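Local coordinates for periplasmic binding protein (Roseiflexus sp. RS-1, PDB 5GJ3) that binds heme, here two molecules of it, in the cleft of a periplasmic protein and probably hands it on to a membrane transporter for import, at residues Phe20-Gly25 against Phe107-Leu112; Val145-Leu150 against Leu241-Met246; Asp166-Ala171 against Gly251-Asp256. All coordinates share one frame; numbering follows the deposited sequence.

Contact 1: Phe20-Gly25 against Phe107-Leu112; sequences FALGMG and FVAQAL
The amide of L112 is shared by two carbonyls at the end of helix 100-111: L112 N donates to V108 O over 3.0 Å and, weakly, to A109 O over 3.4 Å. These bonds tie together the three residues that receive the segment 20-25; no hydrogen bond crosses between the segments, and the side-chain contacts are apolar. L22 comes first. One methyl of its fork, L22 CD1, lies against V108 CG1 at 3.6 Å, the two side chains meeting at a slant. V108 turns this branch anti to its backbone nitrogen (chi1 174°), which places CG1 on the side from which L22 approaches. The same L22 methyl then settles alongside the helix backbone, 3.9 Å from A109 N and 4.2 Å from A109 CB. A second meeting occurs nearer the chain turns, where M24 and L112 run past each other in opposite senses. L112 CD1 is equidistant from M24 CB and M24 CG, 3.8 Å from each, so the root of the methionine does the touching while the remainder of the chain bends off at chi2 and chi3. Between L22 and M24 the chain reverses at G23, whose phi of 96° ends the helical run, with G23 N bonded back to F20 O. Beyond the pair, V108 also rests on I15, I18 and I19 of helix 13-21, and I114 joins both L22 and M24. The example illustrates how a Schellman motif, terminating helix 13-21, can present leucine and methionine to a neighbouring helix end; helix 100-111 lies on the parallel sheet of the N-terminal alpha/beta lobe, V108 and L112 touching strand 66-70, and helix 13-21 packs beside it.

Contact 2: Val145-Leu150 against Leu241-Met246; sequences VLFLYL and LYLLGM. With HEM (protoporphyrin IX containing Fe), chain C.
F147 and L243 lie alongside each other, pointing opposite ways, the phenyl group coming from strand 144-151 and the leucine from helix 240-244. The closest atoms are F147 CE1 and L243 CD2, 3.8 Å apart, and the methyl reaches the ring obliquely. A looser approach, 4.4 Å from F147 CZ to L244 CD1, brings in the next leucine, also from an oblique direction, so that adjacent corners of one ring meet consecutive residues of the helix. Y149, two positions along the strand, leaves it on the same side as F147, as alternate strand residues do; with CG anti to the backbone nitrogen in both (chi1 178° for F147 and 174° for Y149) the two rings extend in similar fashion. The phenol oxygen of Y149 is a ligand of the heme iron: Y149 OH lies 2.1 Å from FE, with a bent CZ-OH-FE angle of 128°. The bend tilts the ring over one part of the porphyrin instead of standing it upright on the iron; Y149 CE1 comes within 3.0 Å of the porphyrin nitrogen NB, and the meso carbon CHB lies in plane at the ring edge. R151 NH2 makes a weak hydrogen bond to the same phenol oxygen. L244 faces the porphyrin periphery from the helix, its CD1 being 3.9 Å from the vinyl carbon CBB, and its side chain is also about 4 Å from the second heme. V165 of helix 164-171 touches both F147 and L244, extending the apolar patch. Here a strand supplies the iron ligand and a short helix adds L244 as an apolar contact at the porphyrin rim, which together form part of the tyrosine-ligated heme pocket in the cleft of this bilobal binding protein.

Contact 3: Asp166-Ala171 against Gly251-Asp256; sequences DVMIAA and GQALTD. With ZN (zinc ion), chain G.
M168 meets A253 and L254 by curling, since its chain turns in the same sense at chi2 (-74°) and chi3 (-76°) and carries the terminal methyl across to the other helix. M168 CE arrives 3.8 Å from A253 CB and 4.1 Å from L254 CD2. In L254, CG stands beside the backbone nitrogen, anti to the carbonyl carbon; CD1 prolongs the chain, and the other branch, CD2, is the one laid against the opposing backbone. There L254 CD2 lies 3.4 Å from M168 O, and 4.0 Å from A171 CB one turn further on. The two side chains cross at a slant, each touching the other helix, while the short helical segments cross at -58° with their axes 9.6 Å apart. The other flank of helix 250-267 is polar. T255 OG1 bends back to G251 O over 3.0 Å, and because T255 N reaches that carbonyl from the opposite face of its plane, one oxygen accepts two bonds from the same residue. D256 directs OD1 to a zinc ion at 2.0 Å; OD2 is turned from the metal and accepts hydrogen bonds from zinc-bound water 2 and from Y242 OH. The second zinc-bound molecule, water 1, donates to Q252 O, so a carboxylate and a carbonyl one turn apart hold the hydrated ion between them. L254 also touches I129 and A132 of the long helix 115-136, and M168 touches L257. The result is an interhelical core, in which helix 250-267 packs on both helix 164-171 of the C-terminal lobe and helix 115-136, which A171 also reaches through R133, the latter being the long connecting helix characteristic of class III periplasmic binding proteins.

All three contacts are buried, but the centre of contact 1 lies about 19 Å from the centre of the chain, against about 7 Å for the centre of contact 2 and 11 Å for that of contact 3. Contact 1 stands apart in the N-terminal lobe and joins two helix ends chiefly through aliphatic groups. Contacts 2 and 3 touch, linked through Y242 and by M168 CE packing on L243 O. Their helices 240-244 and 250-267 are consecutive in the chain. Both combine apolar packing with a metal, yet in contact 2 a tyrosine oxygen ligates the heme iron, whereas contact 3 holds a hydrated zinc ion on the side of helix 250-267 away from M168.

Contact 1: Phe20-Gly25 against Phe107-Leu112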
loop_
_atom_site.group_PDB
_atom_site.type_symbol
_atom_site.label_atom_id
_atom_site.label_comp_id
_atom_site.label_asym_id
_atom_site.label_seq_id
_atom_site.Cartn_x
_atom_site.Cartn_y
_atom_site.Cartn_z
ATOM N N PHE A 20 -0.187 15.589 -2.028
ATOM C CA PHE A 20 1.039 16.206 -1.475
ATOM C C PHE A 20 2.211 16.076 -2.463
ATOM O O PHE A 20 2.926 17.033 -2.676
ATOM C CB PHE A 20 1.390 15.622 -0.079
ATOM C CG PHE A 20 0.609 16.265 1.064
ATOM C CD1 PHE A 20 1.106 17.394 1.715
ATOM C CD2 PHE A 20 -0.589 15.723 1.495
ATOM C CE1 PHE A 20 0.398 17.989 2.735
ATOM C CE2 PHE A 20 -1.303 16.303 2.528
ATOM C CZ PHE A 20 -0.814 17.454 3.146
ATOM N N ALA A 21 2.346 14.942 -3.154
ATOM C CA ALA A 21 3.428 14.766 -4.139
ATOM C C ALA A 21 3.295 15.660 -5.343
ATOM O O ALA A 21 4.310 15.993 -6.035
ATOM C CB ALA A 21 3.530 13.301 -4.576
ATOM N N LEU A 22 2.059 16.072 -5.639
ATOM C CA LEU A 22 1.842 16.980 -6.767
ATOM C C LEU A 22 2.071 18.455 -6.375
ATOM O O LEU A 22 1.991 19.360 -7.222
ATOM C CB LEU A 22 0.407 16.796 -7.347
ATOM C CG LEU A 22 0.135 15.537 -8.159
ATOM C CD1 LEU A 22 -1.373 15.268 -8.360
ATOM C CD2 LEU A 22 0.861 15.567 -9.513
ATOM N N GLY A 23 2.302 18.713 -5.100
ATOM C CA GLY A 23 2.524 20.074 -4.652
ATOM C C GLY A 23 1.311 20.820 -4.088
ATOM O O GLY A 23 1.411 22.034 -3.849
ATOM N N MET A 24 0.197 20.116 -3.811
ATOM C CA MET A 24 -1.096 20.767 -3.528
ATOM C C MET A 24 -1.549 20.476 -2.116
ATOM O O MET A 24 -2.737 20.637 -1.754
ATOM C CB MET A 24 -2.148 20.273 -4.509
ATOM C CG MET A 24 -1.785 20.512 -5.965
ATOM S SD MET A 24 -1.847 22.261 -6.402
ATOM C CE MET A 24 -3.610 22.615 -6.392
ATOM N N GLY A 25 -0.593 20.019 -1.302
ATOM C CA GLY A 25 -0.908 19.638 0.049
ATOM C C GLY A 25 -1.467 20.787 0.868
ATOM O O GLY A 25 -2.319 20.569 1.749
ATOM N N PHE A 107 -5.627 10.990 -12.396
ATOM C CA PHE A 107 -6.959 11.294 -11.861
ATOM C C PHE A 107 -6.913 12.512 -10.904
ATOM O O PHE A 107 -7.702 13.467 -11.047
ATOM C CB PHE A 107 -7.536 10.057 -11.173
ATOM C CG PHE A 107 -8.574 10.350 -10.110
ATOM C CD1 PHE A 107 -9.892 10.660 -10.473
ATOM C CD2 PHE A 107 -8.252 10.205 -8.750
ATOM C CE1 PHE A 107 -10.894 10.863 -9.481
ATOM C CE2 PHE A 107 -9.220 10.378 -7.762
ATOM C CZ PHE A 107 -10.579 10.719 -8.119
ATOM N N VAL A 108 -5.973 12.497 -9.978
ATOM C CA VAL A 108 -5.856 13.600 -9.012
ATOM C C VAL A 108 -5.432 14.873 -9.757
ATOM O O VAL A 108 -5.983 15.990 -9.501
ATOM C CB VAL A 108 -4.876 13.286 -7.871
ATOM C CG1 VAL A 108 -4.665 14.532 -6.969
ATOM C CG2 VAL A 108 -5.386 12.118 -6.998
ATOM N N ALA A 109 -4.472 14.734 -10.667
ATOM C CA ALA A 109 -3.990 15.925 -11.395
ATOM C C ALA A 109 -5.100 16.625 -12.184
ATOM O O ALA A 109 -5.141 17.884 -12.207
ATOM C CB ALA A 109 -2.809 15.613 -12.320
ATOM N N GLN A 110 -5.964 15.837 -12.834
ATOM C CA GLN A 110 -7.079 16.411 -13.594
ATOM C C GLN A 110 -8.053 17.122 -12.665
ATOM O O GLN A 110 -8.439 18.225 -12.992
ATOM C CB GLN A 110 -7.842 15.403 -14.503
ATOM C CG GLN A 110 -8.903 16.094 -15.407
ATOM C CD GLN A 110 -9.537 15.221 -16.507
ATOM O OE1 GLN A 110 -8.946 14.250 -16.931
ATOM N NE2 GLN A 110 -10.761 15.594 -17.000
ATOM N N ALA A 111 -8.418 16.518 -11.517
ATOM C CA ALA A 111 -9.350 17.135 -10.539
ATOM C C ALA A 111 -8.824 18.453 -9.981
ATOM O O ALA A 111 -9.615 19.365 -9.581
ATOM C CB ALA A 111 -9.654 16.188 -9.377
ATOM N N LEU A 112 -7.497 18.544 -9.915
ATOM C CA LEU A 112 -6.854 19.722 -9.356
ATOM C C LEU A 112 -6.455 20.714 -10.423
ATOM O O LEU A 112 -5.904 21.771 -10.071
ATOM C CB LEU A 112 -5.618 19.327 -8.481
ATOM C CG LEU A 112 -5.954 18.507 -7.232
ATOM C CD1 LEU A 112 -4.813 18.233 -6.246
ATOM C CD2 LEU A 112 -7.130 19.109 -6.489
#

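Contact 2: Val145-Leu150 against Leu241-Met246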
loop_
_atom_site.group_PDB
_atom_site.type_symbol
_atom_site.label_atom_id
_atom_site.label_comp_id
_atom_site.label_asym_id
_atom_site.label_seq_id
_atom_site.Cartn_x
_atom_site.Cartn_y
_atom_site.Cartn_z
ATOM N N VAL A 145 8.547 -16.144 -1.275
ATOM C CA VAL A 145 8.301 -15.015 -0.354
ATOM C C VAL A 145 6.889 -15.196 0.268
ATOM O O VAL A 145 5.934 -15.444 -0.462
ATOM C CB VAL A 145 8.388 -13.652 -1.100
ATOM C CG1 VAL A 145 8.143 -12.502 -0.145
ATOM C CG2 VAL A 145 9.776 -13.466 -1.750
ATOM N N LEU A 146 6.762 -15.101 1.590
ATOM C CA LEU A 146 5.418 -15.169 2.185
ATOM C C LEU A 146 5.079 -13.832 2.869
ATOM O O LEU A 146 5.814 -13.374 3.752
ATOM C CB LEU A 146 5.358 -16.311 3.198
ATOM C CG LEU A 146 3.992 -16.663 3.743
ATOM C CD1 LEU A 146 3.071 -17.271 2.658
ATOM C CD2 LEU A 146 4.188 -17.617 4.946
ATOM N N PHE A 147 3.991 -13.199 2.447
ATOM C CA PHE A 147 3.516 -12.010 3.140
ATOM C C PHE A 147 2.524 -12.375 4.260
ATOM O O PHE A 147 1.525 -13.077 3.998
ATOM C CB PHE A 147 2.814 -11.049 2.168
ATOM C CG PHE A 147 2.258 -9.825 2.850
ATOM C CD1 PHE A 147 3.078 -8.752 3.121
ATOM C CD2 PHE A 147 0.922 -9.782 3.280
ATOM C CE1 PHE A 147 2.577 -7.632 3.793
ATOM C CE2 PHE A 147 0.410 -8.677 3.940
ATOM C CZ PHE A 147 1.240 -7.592 4.181
ATOM N N LEU A 148 2.774 -11.894 5.477
ATOM C CA LEU A 148 1.886 -12.173 6.622
ATOM C C LEU A 148 1.293 -10.857 7.067
ATOM O O LEU A 148 2.015 -9.871 7.306
ATOM C CB LEU A 148 2.636 -12.752 7.832
ATOM C CG LEU A 148 3.318 -14.102 7.535
ATOM C CD1 LEU A 148 4.162 -14.585 8.689
ATOM C CD2 LEU A 148 2.269 -15.150 7.176
ATOM N N TYR A 149 -0.013 -10.830 7.088
ATOM C CA TYR A 149 -0.739 -9.782 7.751
ATOM C C TYR A 149 -0.908 -10.232 9.230
ATOM O O TYR A 149 -1.434 -11.314 9.487
ATOM C CB TYR A 149 -2.084 -9.612 7.065
ATOM C CG TYR A 149 -2.959 -8.633 7.811
ATOM C CD1 TYR A 149 -2.791 -7.251 7.640
ATOM C CD2 TYR A 149 -3.944 -9.088 8.734
ATOM C CE1 TYR A 149 -3.585 -6.325 8.353
ATOM C CE2 TYR A 149 -4.735 -8.174 9.456
ATOM C CZ TYR A 149 -4.578 -6.792 9.251
ATOM O OH TYR A 149 -5.365 -5.859 9.941
ATOM N N LEU A 150 -0.454 -9.410 10.175
ATOM C CA LEU A 150 -0.424 -9.758 11.598
ATOM C C LEU A 150 -1.096 -8.686 12.442
ATOM O O LEU A 150 -0.941 -7.497 12.198
ATOM C CB LEU A 150 1.025 -9.868 12.109
ATOM C CG LEU A 150 1.964 -10.807 11.333
ATOM C CD1 LEU A 150 3.407 -10.554 11.778
ATOM C CD2 LEU A 150 1.542 -12.252 11.562
ATOM N N LEU A 241 1.521 1.844 3.999
ATOM C CA LEU A 241 1.199 2.706 2.855
ATOM C C LEU A 241 2.340 2.624 1.781
ATOM O O LEU A 241 2.094 2.632 0.581
ATOM C CB LEU A 241 0.955 4.165 3.326
ATOM C CG LEU A 241 0.413 5.197 2.321
ATOM C CD1 LEU A 241 -0.844 4.733 1.572
ATOM C CD2 LEU A 241 0.151 6.531 3.020
ATOM N N TYR A 242 3.573 2.542 2.243
ATOM C CA TYR A 242 4.724 2.466 1.374
ATOM C C TYR A 242 4.717 1.188 0.564
ATOM O O TYR A 242 4.888 1.209 -0.651
ATOM C CB TYR A 242 5.973 2.485 2.229
ATOM C CG TYR A 242 7.306 2.464 1.484
ATOM C CD1 TYR A 242 7.637 3.468 0.561
ATOM C CD2 TYR A 242 8.252 1.474 1.748
ATOM C CE1 TYR A 242 8.869 3.471 -0.086
ATOM C CE2 TYR A 242 9.514 1.469 1.119
ATOM C CZ TYR A 242 9.808 2.467 0.198
ATOM O OH TYR A 242 11.010 2.482 -0.442
ATOM N N LEU A 243 4.551 0.050 1.225
ATOM C CA LEU A 243 4.520 -1.224 0.488
ATOM C C LEU A 243 3.278 -1.408 -0.411
ATOM O O LEU A 243 3.397 -1.866 -1.545
ATOM C CB LEU A 243 4.626 -2.398 1.450
ATOM C CG LEU A 243 4.478 -3.800 0.857
ATOM C CD1 LEU A 243 5.624 -4.128 -0.100
ATOM C CD2 LEU A 243 4.379 -4.830 1.979
ATOM N N LEU A 244 2.110 -1.044 0.096
ATOM C CA LEU A 244 0.829 -1.457 -0.473
ATOM C C LEU A 244 -0.033 -0.346 -1.109
ATOM O O LEU A 244 -1.018 -0.660 -1.807
ATOM C CB LEU A 244 0.008 -2.171 0.611
ATOM C CG LEU A 244 0.639 -3.436 1.188
ATOM C CD1 LEU A 244 -0.281 -3.904 2.307
ATOM C CD2 LEU A 244 0.746 -4.525 0.116
ATOM N N GLY A 245 0.351 0.916 -0.900
ATOM C CA GLY A 245 -0.353 2.082 -1.504
ATOM C C GLY A 245 -0.446 2.222 -3.028
ATOM O O GLY A 245 -1.389 2.870 -3.532
ATOM N N MET A 246 0.472 1.618 -3.788
ATOM C CA MET A 246 0.409 1.765 -5.256
ATOM C C MET A 246 0.345 3.251 -5.657
ATOM O O MET A 246 -0.499 3.708 -6.439
ATOM C CB MET A 246 -0.720 0.925 -5.863
ATOM C CG MET A 246 -0.409 -0.578 -5.805
ATOM S SD MET A 246 1.070 -1.061 -6.759
ATOM C CE MET A 246 0.741 -2.825 -6.847
HETATM C CHA HEM C . -6.530 -2.873 12.317
HETATM C CHB HEM C . -3.791 -2.371 8.327
HETATM C CHC HEM C . -6.503 -5.675 5.916
HETATM C CHD HEM C . -9.375 -5.959 9.839
HETATM C C1A HEM C . -5.591 -2.453 11.408
HETATM C C2A HEM C . -4.689 -1.384 11.650
HETATM C C3A HEM C . -3.928 -1.244 10.522
HETATM C C4A HEM C . -4.363 -2.219 9.591
HETATM C CMA HEM C . -2.790 -0.250 10.293
HETATM C CAA HEM C . -4.604 -0.542 12.927
HETATM C CBA HEM C . -3.383 -0.882 13.800
HETATM C CGA HEM C . -3.502 -2.196 14.542
HETATM O O1A HEM C . -4.322 -3.080 14.220
HETATM O O2A HEM C . -2.748 -2.447 15.502
HETATM C C1B HEM C . -4.310 -3.224 7.325
HETATM C C2B HEM C . -3.747 -3.313 6.013
HETATM C C3B HEM C . -4.493 -4.207 5.312
HETATM C C4B HEM C . -5.553 -4.700 6.252
HETATM C CMB HEM C . -2.552 -2.533 5.517
HETATM C CAB HEM C . -4.320 -4.650 3.919
HETATM C CBB HEM C . -3.471 -5.620 3.679
HETATM C C1C HEM C . -7.564 -6.028 6.767
HETATM C C2C HEM C . -8.681 -6.795 6.389
HETATM C C3C HEM C . -9.511 -6.891 7.521
HETATM C C4C HEM C . -8.867 -6.157 8.565
HETATM C CMC HEM C . -8.863 -7.403 5.012
HETATM C CAC HEM C . -10.816 -7.598 7.718
HETATM C CBC HEM C . -11.267 -8.582 6.951
HETATM C C1D HEM C . -8.805 -5.097 10.783
HETATM C C2D HEM C . -9.438 -4.901 12.115
HETATM C C3D HEM C . -8.640 -4.049 12.820
HETATM C C4D HEM C . -7.533 -3.737 11.899
HETATM C CMD HEM C . -10.735 -5.545 12.551
HETATM C CAD HEM C . -8.830 -3.509 14.233
HETATM C CBD HEM C . -9.633 -2.186 14.350
HETATM C CGD HEM C . -9.600 -1.664 15.785
HETATM O O1D HEM C . -10.052 -0.534 16.138
HETATM O O2D HEM C . -9.109 -2.362 16.703
HETATM N NA HEM C . -5.384 -2.985 10.129
HETATM N NB HEM C . -5.313 -4.098 7.433
HETATM N NC HEM C . -7.691 -5.646 8.094
HETATM N ND HEM C . -7.619 -4.464 10.735
HETATM FE FE HEM C . -6.499 -4.324 9.174
#

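Contact 3: Asp166-Ala171 against Gly251-Asp256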
loop_
_atom_site.group_PDB
_atom_site.type_symbol
_atom_site.label_atom_id
_atom_site.label_comp_id
_atom_site.label_asym_id
_atom_site.label_seq_id
_atom_site.Cartn_x
_atom_site.Cartn_y
_atom_site.Cartn_z
ATOM N N ASP A 166 0.895 -9.246 -3.877
ATOM C CA ASP A 166 1.232 -10.280 -4.857
ATOM C C ASP A 166 1.915 -9.651 -6.078
ATOM O O ASP A 166 2.972 -10.122 -6.533
ATOM C CB ASP A 166 -0.014 -11.040 -5.290
ATOM C CG ASP A 166 0.307 -12.191 -6.211
ATOM O OD1 ASP A 166 1.012 -13.131 -5.794
ATOM O OD2 ASP A 166 -0.137 -12.157 -7.366
ATOM N N VAL A 167 1.342 -8.549 -6.550
ATOM C CA VAL A 167 1.913 -7.801 -7.669
ATOM C C VAL A 167 3.305 -7.239 -7.329
ATOM O O VAL A 167 4.238 -7.286 -8.152
ATOM C CB VAL A 167 0.940 -6.667 -8.153
ATOM C CG1 VAL A 167 1.618 -5.786 -9.191
ATOM C CG2 VAL A 167 -0.324 -7.266 -8.740
ATOM N N MET A 168 3.464 -6.688 -6.120
ATOM C CA MET A 168 4.780 -6.178 -5.727
ATOM C C MET A 168 5.862 -7.305 -5.645
ATOM O O MET A 168 6.984 -7.120 -6.083
ATOM C CB MET A 168 4.698 -5.428 -4.392
ATOM C CG MET A 168 3.681 -4.269 -4.372
ATOM S SD MET A 168 4.361 -2.888 -5.317
ATOM C CE MET A 168 5.587 -2.237 -4.147
ATOM N N ILE A 169 5.505 -8.441 -5.041
ATOM C CA ILE A 169 6.454 -9.562 -4.929
ATOM C C ILE A 169 6.930 -9.990 -6.319
ATOM O O ILE A 169 8.121 -10.121 -6.538
ATOM C CB ILE A 169 5.849 -10.750 -4.164
ATOM C CG1 ILE A 169 5.715 -10.350 -2.667
ATOM C CG2 ILE A 169 6.812 -11.970 -4.249
ATOM C CD1 ILE A 169 4.872 -11.316 -1.860
ATOM N N ALA A 170 5.986 -10.188 -7.247
ATOM C CA ALA A 170 6.328 -10.701 -8.602
ATOM C C ALA A 170 7.178 -9.715 -9.370
ATOM O O ALA A 170 8.211 -10.080 -9.906
ATOM C CB ALA A 170 5.084 -11.066 -9.408
ATOM N N ALA A 171 6.790 -8.445 -9.373
ATOM C CA ALA A 171 7.598 -7.457 -10.117
ATOM C C ALA A 171 8.971 -7.266 -9.518
ATOM O O ALA A 171 9.870 -6.852 -10.216
ATOM C CB ALA A 171 6.869 -6.120 -10.231
ATOM N N GLY A 251 7.878 2.592 -7.105
ATOM C CA GLY A 251 9.183 2.288 -7.609
ATOM C C GLY A 251 10.226 2.201 -6.492
ATOM O O GLY A 251 11.109 1.372 -6.546
ATOM N N GLN A 252 10.128 3.053 -5.486
ATOM C CA GLN A 252 11.092 3.006 -4.386
ATOM C C GLN A 252 10.859 1.722 -3.582
ATOM O O GLN A 252 11.788 1.086 -3.160
ATOM C CB GLN A 252 10.935 4.249 -3.498
ATOM C CG GLN A 252 11.310 5.546 -4.229
ATOM C CD GLN A 252 10.709 6.768 -3.549
ATOM O OE1 GLN A 252 10.516 6.778 -2.331
ATOM N NE2 GLN A 252 10.348 7.767 -4.329
ATOM N N ALA A 253 9.602 1.349 -3.361
ATOM C CA ALA A 253 9.324 0.131 -2.565
ATOM C C ALA A 253 9.751 -1.133 -3.322
ATOM O O ALA A 253 10.320 -2.048 -2.720
ATOM C CB ALA A 253 7.844 0.062 -2.131
ATOM N N LEU A 254 9.512 -1.168 -4.641
ATOM C CA LEU A 254 9.985 -2.263 -5.494
ATOM C C LEU A 254 11.484 -2.441 -5.456
ATOM O O LEU A 254 11.959 -3.575 -5.445
ATOM C CB LEU A 254 9.569 -2.099 -6.956
ATOM C CG LEU A 254 8.168 -2.517 -7.287
ATOM C CD1 LEU A 254 7.921 -2.202 -8.783
ATOM C CD2 LEU A 254 7.926 -4.004 -6.955
ATOM N N THR A 255 12.219 -1.328 -5.393
ATOM C CA THR A 255 13.688 -1.348 -5.389
ATOM C C THR A 255 14.123 -1.977 -4.044
ATOM O O THR A 255 15.015 -2.812 -4.014
ATOM C CB THR A 255 14.284 0.109 -5.521
ATOM O OG1 THR A 255 13.963 0.671 -6.811
ATOM C CG2 THR A 255 15.774 0.168 -5.286
ATOM N N ASP A 256 13.498 -1.556 -2.941
ATOM C CA ASP A 256 13.886 -2.140 -1.640
ATOM C C ASP A 256 13.602 -3.653 -1.661
ATOM O O ASP A 256 14.449 -4.422 -1.180
ATOM C CB ASP A 256 13.144 -1.493 -0.461
ATOM C CG ASP A 256 13.520 -0.036 -0.262
ATOM O OD1 ASP A 256 14.550 0.419 -0.820
ATOM O OD2 ASP A 256 12.769 0.686 0.445
HETATM ZN ZN ZN G . 15.215 2.345 -0.783
HETATM O O HOH W 1 14.058 2.620 -2.427
HETATM O O HOH W 2 14.410 2.804 1.111
#